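Side-chain contacts in polymerase X (PDB 2W9M), which probably extends DNA from deoxyribonucleoside triphosphates as a family X repair polymerase, and carries a zinc-binding PHP domain beside its polymerase part: residues Ser79-Ala83 / Pro84-Ala88; Gly459-Leu462 / Leu463-Pro466; Phe412-Asp415 / Val416-Glu419; Leu374-Glu377 / Arg378-Gln382. All blocks are in the same frame, centred on the assembly; numbering follows the deposited sequence.

Interaction 1 of 4, residues Ser79-Ala83 / Pro84-Ala88; sequences SGTFA and PLEAA
Phe82 and Ala83 turn their carbonyls into the first turn of helix 83-91: Ala87 N bonds to Ala83 O at 3.1 Å, while Leu85 N and Glu86 N reach Phe82 O only weakly. This is a helix N-terminus following a tight helix-to-helix turn in the N-terminal helical part of the polymerase, with Phe82 as the N-cap. Gly80, at positive phi, ends helix 67-79; a side chain there would jam against the carbonyl O of Ser79. Pro84 suits the first helical turn, where the N-H it lacks has no carbonyl of the helix to meet.

The Phe82 side chain carries the contact. With CG swung away from the backbone N (chi1 -165°), its ring turns one face to the proline in a CH-pi contact: Pro84 CD stands 3.6 Å from the centroid of the Phe82 ring, 2° off the normal. Beside it, Pro84 CG is 3.6 Å from Phe82 CZ. Leu85 comes in at the edge of the ring, with its CG 3.9 Å from Phe82 CD2. The same ring also meets Phe76 and packs on Ala16, Leu17 and Thr20 of helix 10-26, joining the turn to two helices.

On the outer side the Glu86 chain bends at chi2 and crosses Thr81 at about a right angle, bringing Glu86 CG to 3.4 Å from Thr81 CG2.

Interaction 2 of 4, residues Gly459-Leu462 / Leu463-Pro466; sequences GRLL and LRRP
Leu461 and Arg465 pair across a tight, hairpin-like loop that leaves the zinc ligand His456 behind and lies between strand 453-454 and helix 472-482 of the PHP domain. Their single antiparallel bridge is a hydrogen-bonded pair distorted by a classic beta bulge, two residues (Arg464 and Arg465) set opposite the single Leu461. Leu461 N gives Arg465 O a straight bond of 2.9 Å. In return Leu461 O is gripped twice, by Arg464 N at 3.0 Å, tilted 25° from the carbonyl plane, and by Arg465 N at 3.1 Å, within that plane.

The Arg465 side chain starts from the position between its backbone N and carbonyl carbon (chi1 63°), then bends at chi2 and chi3, which carries its end obliquely across Leu461. Arg465 NH1 lies 3.4 Å from Leu461 CD1, and the same nitrogen makes a weak bond of 3.1 Å to Gly459 O. With an alanine at Arg465, Gly459 O would probably lose this donor and Leu461 CD1 the guanidinium beside it. Arg464 leaves the same side of the bulge and diverges from Arg465: its CD passes 4.1 Å from Leu461 CD1, and its NH2 forms a salt bridge with Asp98 of helix 94-99.

Neighbouring arginines thus have different duties: one reaches back, by a weak bond, to the loop's own backbone near the zinc site, while the other pairs its charge with the polymerase part of the chain.

Interaction 3 of 4, residues Phe412-Asp415 / Val416-Glu419; sequences FPDD and VLGE
Phe412 and Leu417 both hold CG anti to their carbonyl carbons (chi1 -77° and -62°), while Val416 sets CG1 anti to its backbone N (172°), which brings Val416 and Leu417 each against Phe412. The pairing of Phe412 with Leu417, the residue before the N-cap with the fourth of the helix, is a hydrophobic staple. It lies at the start of the short helix 414-417 in the crossover from strand 396-403 to strand 422-426 of the PHP domain.

Val416 CG1 comes over one face of the Phe412 ring, 4.0 Å from Phe412 CG. Leu417 CD2 lies at the ring edge and presses closest on the stem, 3.5 Å from Phe412 CB. Between these residues Pro413, the N-cap, offers its carbonyl: Leu417 N bonds to Pro413 O at 3.1 Å, and Val416 N adds a weak bond to the same oxygen.

The Phe412 ring also rests on Ser400 and Val402, flanking the zinc ligand Glu401 in strand 396-403. Asp414 OD1, in the first turn, is hydrogen-bonded to His448 NE2. On the other flank, Val416 CG2 sits 3.8 Å from Pro413 CD.

Interaction 4 of 4, residues Leu374-Glu377 / Arg378-Gln382; sequences LTIE and RLREQ
Thr375 and Arg378 make the capping bond of helix 376-391. Thr375 OG1, placed between its own backbone N and carbonyl carbon (chi1 51°), turns in over the helix start and accepts weakly from Arg378 N at 3.3 Å; it also lies 3.4 Å from Arg378 CG. The regular backbone bonds follow, with Leu379 N to Thr375 O at 3.0 Å and Arg380 N to Ile376 O at 3.1 Å.

The van der Waals contacts centre on Leu374, just ahead of the cap. Its CD2 methyl lies 3.8 Å from Leu379 CA and 4.2 Å from Leu379 CD1. The extended Gln382 side chain crosses that of Leu374 at about a right angle, with Leu374 CD2 3.9 Å from Gln382 NE2, which bonds weakly to Asp363.

The third kind is a flat charged group laid on a hydrocarbon. Arg378 bends at chi3 (69°), bringing one face of its guanidinium against Leu374, whose CG stands 4.0 Å above the guanidinium plane of Arg378, toward the rim. Arg378 NH2 is held by Trp337 O. Cutting Leu374 back to an alanine would probably open a gap between Leu379 and Gln382 and leave the Arg378 guanidinium less firmly backed on that face.

Leu374 and Leu379 form a hydrophobic staple around an N-capping threonine, at the head of a beta-alpha-beta crossover helix; backbone bonding of Leu374 to His364 links this start to a strand that carries a zinc ligand.

Overall arrangement
Along the chain the order is interaction 1, interaction 4, interaction 3 and interaction 2. Interactions 4 and 3 are neighbours, with centres about 12 Å apart. They stand at the starts of helices 376-391 and 414-417, on consecutive crossovers of the seven-stranded parallel sheet, and they touch: Val416 CG1 is 3.5 Å from Leu379 CD2, and Ile376 packs on Pro413. Interaction 2 follows strand 453-454 of the same sheet, about 30 Å away between centres. Interaction 1, in the N-terminal helical part, lies about 18 Å from interaction 2 between centres, without touching. Interactions 2, 3 and 4 thus belong to the zinc-binding PHP domain, and interaction 1 reaches it through Tyr370.

Interaction 1 of 4, residues Ser79-Ala83 / Pro84-Ala88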
loop_
_atom_site.group_PDB
_atom_site.type_symbol
_atom_site.label_atom_id
_atom_site.label_comp_id
_atom_site.label_asym_id
_atom_site.label_seq_id
_atom_site.Cartn_x
_atom_site.Cartn_y
_atom_site.Cartn_z
ATOM N N SER A 79 -0.772 18.797 -26.440
ATOM C CA SER A 79 -0.021 18.382 -25.258
ATOM C C SER A 79 1.015 17.297 -25.548
ATOM O O SER A 79 2.150 17.368 -25.071
ATOM C CB SER A 79 -0.987 17.904 -24.162
ATOM O OG SER A 79 -0.297 17.405 -23.027
ATOM N N GLY A 80 0.625 16.301 -26.337
ATOM C CA GLY A 80 1.444 15.117 -26.515
ATOM C C GLY A 80 1.190 14.190 -25.344
ATOM O O GLY A 80 2.085 13.487 -24.871
ATOM N N THR A 81 -0.055 14.209 -24.874
ATOM C CA THR A 81 -0.475 13.457 -23.699
ATOM C C THR A 81 -1.993 13.286 -23.706
ATOM O O THR A 81 -2.733 14.265 -23.599
ATOM C CB THR A 81 -0.061 14.178 -22.406
ATOM O OG1 THR A 81 1.353 14.047 -22.217
ATOM C CG2 THR A 81 -0.788 13.591 -21.210
ATOM N N PHE A 82 -2.451 12.043 -23.833
ATOM C CA PHE A 82 -3.882 11.759 -23.911
ATOM C C PHE A 82 -4.541 11.876 -22.542
ATOM O O PHE A 82 -4.197 11.146 -21.613
ATOM C CB PHE A 82 -4.125 10.373 -24.511
ATOM C CG PHE A 82 -5.542 10.148 -24.959
ATOM C CD1 PHE A 82 -6.198 11.099 -25.723
ATOM C CD2 PHE A 82 -6.213 8.983 -24.629
ATOM C CE1 PHE A 82 -7.498 10.895 -26.141
ATOM C CE2 PHE A 82 -7.512 8.775 -25.045
ATOM C CZ PHE A 82 -8.155 9.734 -25.804
ATOM N N ALA A 83 -5.492 12.797 -22.430
ATOM C CA ALA A 83 -6.116 13.113 -21.149
ATOM C C ALA A 83 -6.704 11.892 -20.437
ATOM O O ALA A 83 -6.305 11.582 -19.314
ATOM C CB ALA A 83 -7.171 14.209 -21.316
ATOM N N PRO A 84 -7.652 11.199 -21.087
ATOM C CA PRO A 84 -8.317 10.043 -20.474
ATOM C C PRO A 84 -7.366 9.053 -19.788
ATOM O O PRO A 84 -7.719 8.518 -18.735
ATOM C CB PRO A 84 -9.021 9.384 -21.664
ATOM C CG PRO A 84 -9.355 10.531 -22.550
ATOM C CD PRO A 84 -8.190 11.484 -22.431
ATOM N N LEU A 85 -6.191 8.811 -20.366
ATOM C CA LEU A 85 -5.236 7.883 -19.763
ATOM C C LEU A 85 -4.606 8.447 -18.492
ATOM O O LEU A 85 -4.296 7.699 -17.562
ATOM C CB LEU A 85 -4.152 7.482 -20.765
ATOM C CG LEU A 85 -4.649 6.614 -21.920
ATOM C CD1 LEU A 85 -3.503 6.224 -22.844
ATOM C CD2 LEU A 85 -5.351 5.382 -21.380
ATOM N N GLU A 86 -4.422 9.763 -18.451
ATOM C CA GLU A 86 -3.893 10.418 -17.258
ATOM C C GLU A 86 -4.891 10.359 -16.108
ATOM O O GLU A 86 -4.512 10.153 -14.957
ATOM C CB GLU A 86 -3.517 11.866 -17.561
ATOM C CG GLU A 86 -2.514 12.022 -18.691
ATOM C CD GLU A 86 -1.182 11.349 -18.401
ATOM O OE1 GLU A 86 -1.179 10.229 -17.843
ATOM O OE2 GLU A 86 -0.134 11.939 -18.736
ATOM N N ALA A 87 -6.166 10.543 -16.431
ATOM C CA ALA A 87 -7.233 10.420 -15.446
ATOM C C ALA A 87 -7.203 9.031 -14.829
ATOM O O ALA A 87 -7.265 8.885 -13.609
ATOM C CB ALA A 87 -8.588 10.689 -16.085
ATOM N N ALA A 88 -7.094 8.010 -15.675
ATOM C CA ALA A 88 -7.078 6.628 -15.208
ATOM C C ALA A 88 -5.877 6.321 -14.310
ATOM O O ALA A 88 -5.997 5.568 -13.338
ATOM C CB ALA A 88 -7.119 5.670 -16.385
#

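Interaction 2 of 4, residues Gly459-Leu462 / Leu463-Pro466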
loop_
_atom_site.group_PDB
_atom_site.type_symbol
_atom_site.label_atom_id
_atom_site.label_comp_id
_atom_site.label_asym_id
_atom_site.label_seq_id
_atom_site.Cartn_x
_atom_site.Cartn_y
_atom_site.Cartn_z
ATOM N N GLY A 459 -1.049 11.149 -2.089
ATOM C CA GLY A 459 -1.282 10.623 -3.421
ATOM C C GLY A 459 -0.076 9.907 -4.004
ATOM O O GLY A 459 -0.093 9.474 -5.157
ATOM N N ARG A 460 0.978 9.790 -3.206
ATOM C CA ARG A 460 2.198 9.108 -3.626
ATOM C C ARG A 460 1.947 7.643 -3.997
ATOM O O ARG A 460 1.084 6.990 -3.416
ATOM C CB ARG A 460 3.233 9.183 -2.501
ATOM C CG ARG A 460 3.974 7.888 -2.276
ATOM C CD ARG A 460 4.073 7.550 -0.798
ATOM N NE ARG A 460 5.338 7.983 -0.217
ATOM C CZ ARG A 460 5.844 7.488 0.907
ATOM N NH1 ARG A 460 5.190 6.541 1.568
ATOM N NH2 ARG A 460 7.005 7.933 1.366
ATOM N N LEU A 461 2.702 7.134 -4.969
ATOM C CA LEU A 461 2.720 5.704 -5.274
ATOM C C LEU A 461 4.155 5.190 -5.349
ATOM O O LEU A 461 4.856 5.446 -6.322
ATOM C CB LEU A 461 1.996 5.410 -6.589
ATOM C CG LEU A 461 0.472 5.527 -6.564
ATOM C CD1 LEU A 461 -0.110 5.067 -7.889
ATOM C CD2 LEU A 461 -0.111 4.724 -5.410
ATOM N N LEU A 462 4.587 4.464 -4.323
ATOM C CA LEU A 462 5.964 3.980 -4.253
ATOM C C LEU A 462 6.434 3.306 -5.548
ATOM O O LEU A 462 5.783 2.392 -6.050
ATOM C CB LEU A 462 6.152 3.016 -3.076
ATOM C CG LEU A 462 6.333 3.585 -1.667
ATOM C CD1 LEU A 462 6.713 5.049 -1.746
ATOM C CD2 LEU A 462 5.090 3.411 -0.817
ATOM N N LEU A 463 7.572 3.765 -6.066
ATOM C CA LEU A 463 8.212 3.181 -7.248
ATOM C C LEU A 463 7.518 3.526 -8.562
ATOM O O LEU A 463 7.837 2.946 -9.598
ATOM C CB LEU A 463 8.340 1.658 -7.116
ATOM C CG LEU A 463 9.133 1.118 -5.928
ATOM C CD1 LEU A 463 9.142 -0.402 -5.941
ATOM C CD2 LEU A 463 10.548 1.658 -5.932
ATOM N N ARG A 464 6.576 4.463 -8.525
ATOM C CA ARG A 464 5.852 4.852 -9.735
ATOM C C ARG A 464 5.786 6.366 -9.936
ATOM O O ARG A 464 6.171 6.877 -10.985
ATOM C CB ARG A 464 4.443 4.247 -9.733
ATOM C CG ARG A 464 3.561 4.722 -10.882
ATOM C CD ARG A 464 2.269 3.919 -10.971
ATOM N NE ARG A 464 2.532 2.519 -11.280
ATOM C CZ ARG A 464 2.623 2.038 -12.514
ATOM N NH1 ARG A 464 2.468 2.845 -13.554
ATOM N NH2 ARG A 464 2.869 0.750 -12.711
ATOM N N ARG A 465 5.289 7.077 -8.928
ATOM C CA ARG A 465 5.176 8.531 -8.987
ATOM C C ARG A 465 5.200 9.124 -7.582
ATOM O O ARG A 465 4.586 8.583 -6.667
ATOM C CB ARG A 465 3.868 8.937 -9.674
ATOM C CG ARG A 465 2.628 8.489 -8.909
ATOM C CD ARG A 465 1.610 9.607 -8.753
ATOM N NE ARG A 465 0.449 9.422 -9.613
ATOM C CZ ARG A 465 -0.683 8.840 -9.226
ATOM N NH1 ARG A 465 -0.810 8.384 -7.988
ATOM N NH2 ARG A 465 -1.691 8.719 -10.078
ATOM N N PRO A 466 5.918 10.240 -7.403
ATOM C CA PRO A 466 5.866 10.984 -6.139
ATOM C C PRO A 466 4.474 11.571 -5.925
ATOM O O PRO A 466 3.668 11.580 -6.855
ATOM C CB PRO A 466 6.875 12.115 -6.367
ATOM C CG PRO A 466 6.965 12.229 -7.870
ATOM C CD PRO A 466 6.920 10.809 -8.317
#

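Interaction 3 of 4, residues Phe412-Asp415 / Val416-Glu419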
loop_
_atom_site.group_PDB
_atom_site.type_symbol
_atom_site.label_atom_id
_atom_site.label_comp_id
_atom_site.label_asym_id
_atom_site.label_seq_id
_atom_site.Cartn_x
_atom_site.Cartn_y
_atom_site.Cartn_z
ATOM N N PHE A 412 -20.100 14.263 -3.786
ATOM C CA PHE A 412 -21.505 14.022 -3.453
ATOM C C PHE A 412 -22.119 15.210 -2.716
ATOM O O PHE A 412 -21.434 15.901 -1.965
ATOM C CB PHE A 412 -21.651 12.772 -2.582
ATOM C CG PHE A 412 -21.546 11.481 -3.338
ATOM C CD1 PHE A 412 -22.148 11.337 -4.573
ATOM C CD2 PHE A 412 -20.870 10.400 -2.792
ATOM C CE1 PHE A 412 -22.062 10.148 -5.264
ATOM C CE2 PHE A 412 -20.783 9.208 -3.471
ATOM C CZ PHE A 412 -21.381 9.080 -4.714
ATOM N N PRO A 413 -23.422 15.448 -2.925
ATOM C CA PRO A 413 -24.134 16.509 -2.206
ATOM C C PRO A 413 -24.206 16.192 -0.712
ATOM O O PRO A 413 -24.105 15.023 -0.335
ATOM C CB PRO A 413 -25.540 16.470 -2.823
ATOM C CG PRO A 413 -25.382 15.749 -4.124
ATOM C CD PRO A 413 -24.294 14.752 -3.886
ATOM N N ASP A 414 -24.383 17.212 0.122
ATOM C CA ASP A 414 -24.413 17.027 1.575
ATOM C C ASP A 414 -25.490 16.047 2.043
ATOM O O ASP A 414 -25.261 15.267 2.965
ATOM C CB ASP A 414 -24.596 18.370 2.288
ATOM C CG ASP A 414 -23.325 19.200 2.309
ATOM O OD1 ASP A 414 -22.343 18.812 1.639
ATOM O OD2 ASP A 414 -23.309 20.244 2.997
ATOM N N ASP A 415 -26.663 16.097 1.420
ATOM C CA ASP A 415 -27.759 15.217 1.818
ATOM C C ASP A 415 -27.426 13.751 1.558
ATOM O O ASP A 415 -27.820 12.877 2.326
ATOM C CB ASP A 415 -29.058 15.601 1.109
ATOM C CG ASP A 415 -28.871 15.785 -0.384
ATOM O OD1 ASP A 415 -29.277 14.878 -1.145
ATOM O OD2 ASP A 415 -28.304 16.827 -0.789
ATOM N N VAL A 416 -26.700 13.490 0.474
ATOM C CA VAL A 416 -26.261 12.138 0.153
ATOM C C VAL A 416 -25.205 11.654 1.144
ATOM O O VAL A 416 -25.261 10.514 1.608
ATOM C CB VAL A 416 -25.686 12.051 -1.270
ATOM C CG1 VAL A 416 -25.063 10.681 -1.507
ATOM C CG2 VAL A 416 -26.768 12.341 -2.294
ATOM N N LEU A 417 -24.248 12.523 1.463
ATOM C CA LEU A 417 -23.217 12.214 2.449
ATOM C C LEU A 417 -23.836 11.941 3.814
ATOM O O LEU A 417 -23.229 11.283 4.660
ATOM C CB LEU A 417 -22.217 13.372 2.567
ATOM C CG LEU A 417 -21.423 13.729 1.310
ATOM C CD1 LEU A 417 -20.482 14.896 1.573
ATOM C CD2 LEU A 417 -20.656 12.515 0.814
ATOM N N GLY A 418 -25.042 12.460 4.026
ATOM C CA GLY A 418 -25.733 12.312 5.297
ATOM C C GLY A 418 -26.313 10.928 5.532
ATOM O O GLY A 418 -26.618 10.566 6.668
ATOM N N GLU A 419 -26.472 10.154 4.459
ATOM C CA GLU A 419 -26.990 8.792 4.556
ATOM C C GLU A 419 -25.919 7.809 5.021
ATOM O O GLU A 419 -26.227 6.702 5.464
ATOM C CB GLU A 419 -27.529 8.322 3.204
ATOM C CG GLU A 419 -28.867 8.909 2.796
ATOM C CD GLU A 419 -29.536 8.099 1.693
ATOM O OE1 GLU A 419 -29.502 8.541 0.520
ATOM O OE2 GLU A 419 -30.086 7.013 2.001
#

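Interaction 4 of 4, residues Leu374-Glu377 / Arg378-Gln382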
loop_
_atom_site.group_PDB
_atom_site.type_symbol
_atom_site.label_atom_id
_atom_site.label_comp_id
_atom_site.label_asym_id
_atom_site.label_seq_id
_atom_site.Cartn_x
_atom_site.Cartn_y
_atom_site.Cartn_z
ATOM N N LEU A 374 -19.513 5.307 -8.198
ATOM C CA LEU A 374 -20.953 5.214 -8.011
ATOM C C LEU A 374 -21.679 6.549 -8.182
ATOM O O LEU A 374 -21.363 7.526 -7.513
ATOM C CB LEU A 374 -21.265 4.646 -6.626
ATOM C CG LEU A 374 -21.211 3.130 -6.469
ATOM C CD1 LEU A 374 -19.799 2.628 -6.682
ATOM C CD2 LEU A 374 -21.722 2.716 -5.099
ATOM N N THR A 375 -22.656 6.577 -9.081
ATOM C CA THR A 375 -23.595 7.686 -9.158
ATOM C C THR A 375 -24.412 7.711 -7.869
ATOM O O THR A 375 -24.338 6.778 -7.065
ATOM C CB THR A 375 -24.554 7.520 -10.348
ATOM O OG1 THR A 375 -25.146 6.212 -10.313
ATOM C CG2 THR A 375 -23.808 7.695 -11.664
ATOM N N ILE A 376 -25.193 8.766 -7.663
ATOM C CA ILE A 376 -26.042 8.843 -6.477
ATOM C C ILE A 376 -27.032 7.679 -6.438
ATOM O O ILE A 376 -27.241 7.064 -5.395
ATOM C CB ILE A 376 -26.805 10.181 -6.395
ATOM C CG1 ILE A 376 -25.831 11.327 -6.121
ATOM C CG2 ILE A 376 -27.865 10.132 -5.304
ATOM C CD1 ILE A 376 -26.492 12.685 -6.008
ATOM N N GLU A 377 -27.629 7.375 -7.585
ATOM C CA GLU A 377 -28.609 6.295 -7.689
ATOM C C GLU A 377 -28.013 4.915 -7.408
ATOM O O GLU A 377 -28.634 4.090 -6.738
ATOM C CB GLU A 377 -29.294 6.326 -9.061
ATOM C CG GLU A 377 -28.461 6.981 -10.160
ATOM C CD GLU A 377 -28.455 8.504 -10.070
ATOM O OE1 GLU A 377 -29.481 9.081 -9.651
ATOM O OE2 GLU A 377 -27.424 9.124 -10.418
ATOM N N ARG A 378 -26.814 4.662 -7.920
ATOM C CA ARG A 378 -26.140 3.394 -7.650
ATOM C C ARG A 378 -25.714 3.279 -6.186
ATOM O O ARG A 378 -25.693 2.186 -5.619
ATOM C CB ARG A 378 -24.929 3.211 -8.561
ATOM C CG ARG A 378 -25.269 2.806 -9.978
ATOM C CD ARG A 378 -24.002 2.506 -10.750
ATOM N NE ARG A 378 -23.353 1.293 -10.262
ATOM C CZ ARG A 378 -22.040 1.157 -10.102
ATOM N NH1 ARG A 378 -21.223 2.168 -10.373
ATOM N NH2 ARG A 378 -21.547 0.010 -9.656
ATOM N N LEU A 379 -25.364 4.408 -5.579
ATOM C CA LEU A 379 -25.034 4.422 -4.161
ATOM C C LEU A 379 -26.247 4.024 -3.326
ATOM O O LEU A 379 -26.120 3.298 -2.342
ATOM C CB LEU A 379 -24.539 5.802 -3.727
ATOM C CG LEU A 379 -24.244 5.921 -2.231
ATOM C CD1 LEU A 379 -23.060 5.040 -1.852
ATOM C CD2 LEU A 379 -23.983 7.365 -1.843
ATOM N N ARG A 380 -27.425 4.503 -3.720
ATOM C CA ARG A 380 -28.643 4.172 -2.991
ATOM C C ARG A 380 -28.919 2.678 -3.092
ATOM O O ARG A 380 -29.362 2.053 -2.128
ATOM C CB ARG A 380 -29.834 4.992 -3.492
ATOM C CG ARG A 380 -29.597 6.502 -3.482
ATOM C CD ARG A 380 -30.788 7.272 -2.916
ATOM N NE ARG A 380 -32.054 6.929 -3.564
ATOM C CZ ARG A 380 -32.905 6.008 -3.114
ATOM N NH1 ARG A 380 -32.620 5.327 -2.013
ATOM N NH2 ARG A 380 -34.036 5.767 -3.764
ATOM N N GLU A 381 -28.632 2.105 -4.259
ATOM C CA GLU A 381 -28.756 0.665 -4.458
ATOM C C GLU A 381 -27.759 -0.129 -3.611
ATOM O O GLU A 381 -28.094 -1.192 -3.083
ATOM C CB GLU A 381 -28.611 0.301 -5.939
ATOM C CG GLU A 381 -29.758 0.804 -6.800
ATOM C CD GLU A 381 -29.717 0.263 -8.221
ATOM O OE1 GLU A 381 -30.753 -0.264 -8.683
ATOM O OE2 GLU A 381 -28.654 0.363 -8.876
ATOM N N GLN A 382 -26.538 0.382 -3.478
ATOM C CA GLN A 382 -25.551 -0.273 -2.624
ATOM C C GLN A 382 -26.021 -0.285 -1.171
ATOM O O GLN A 382 -25.895 -1.293 -0.475
ATOM C CB GLN A 382 -24.182 0.409 -2.726
ATOM C CG GLN A 382 -23.099 -0.240 -1.863
ATOM C CD GLN A 382 -21.805 0.557 -1.842
ATOM O OE1 GLN A 382 -21.735 1.648 -1.270
ATOM N NE2 GLN A 382 -20.771 0.009 -2.463
#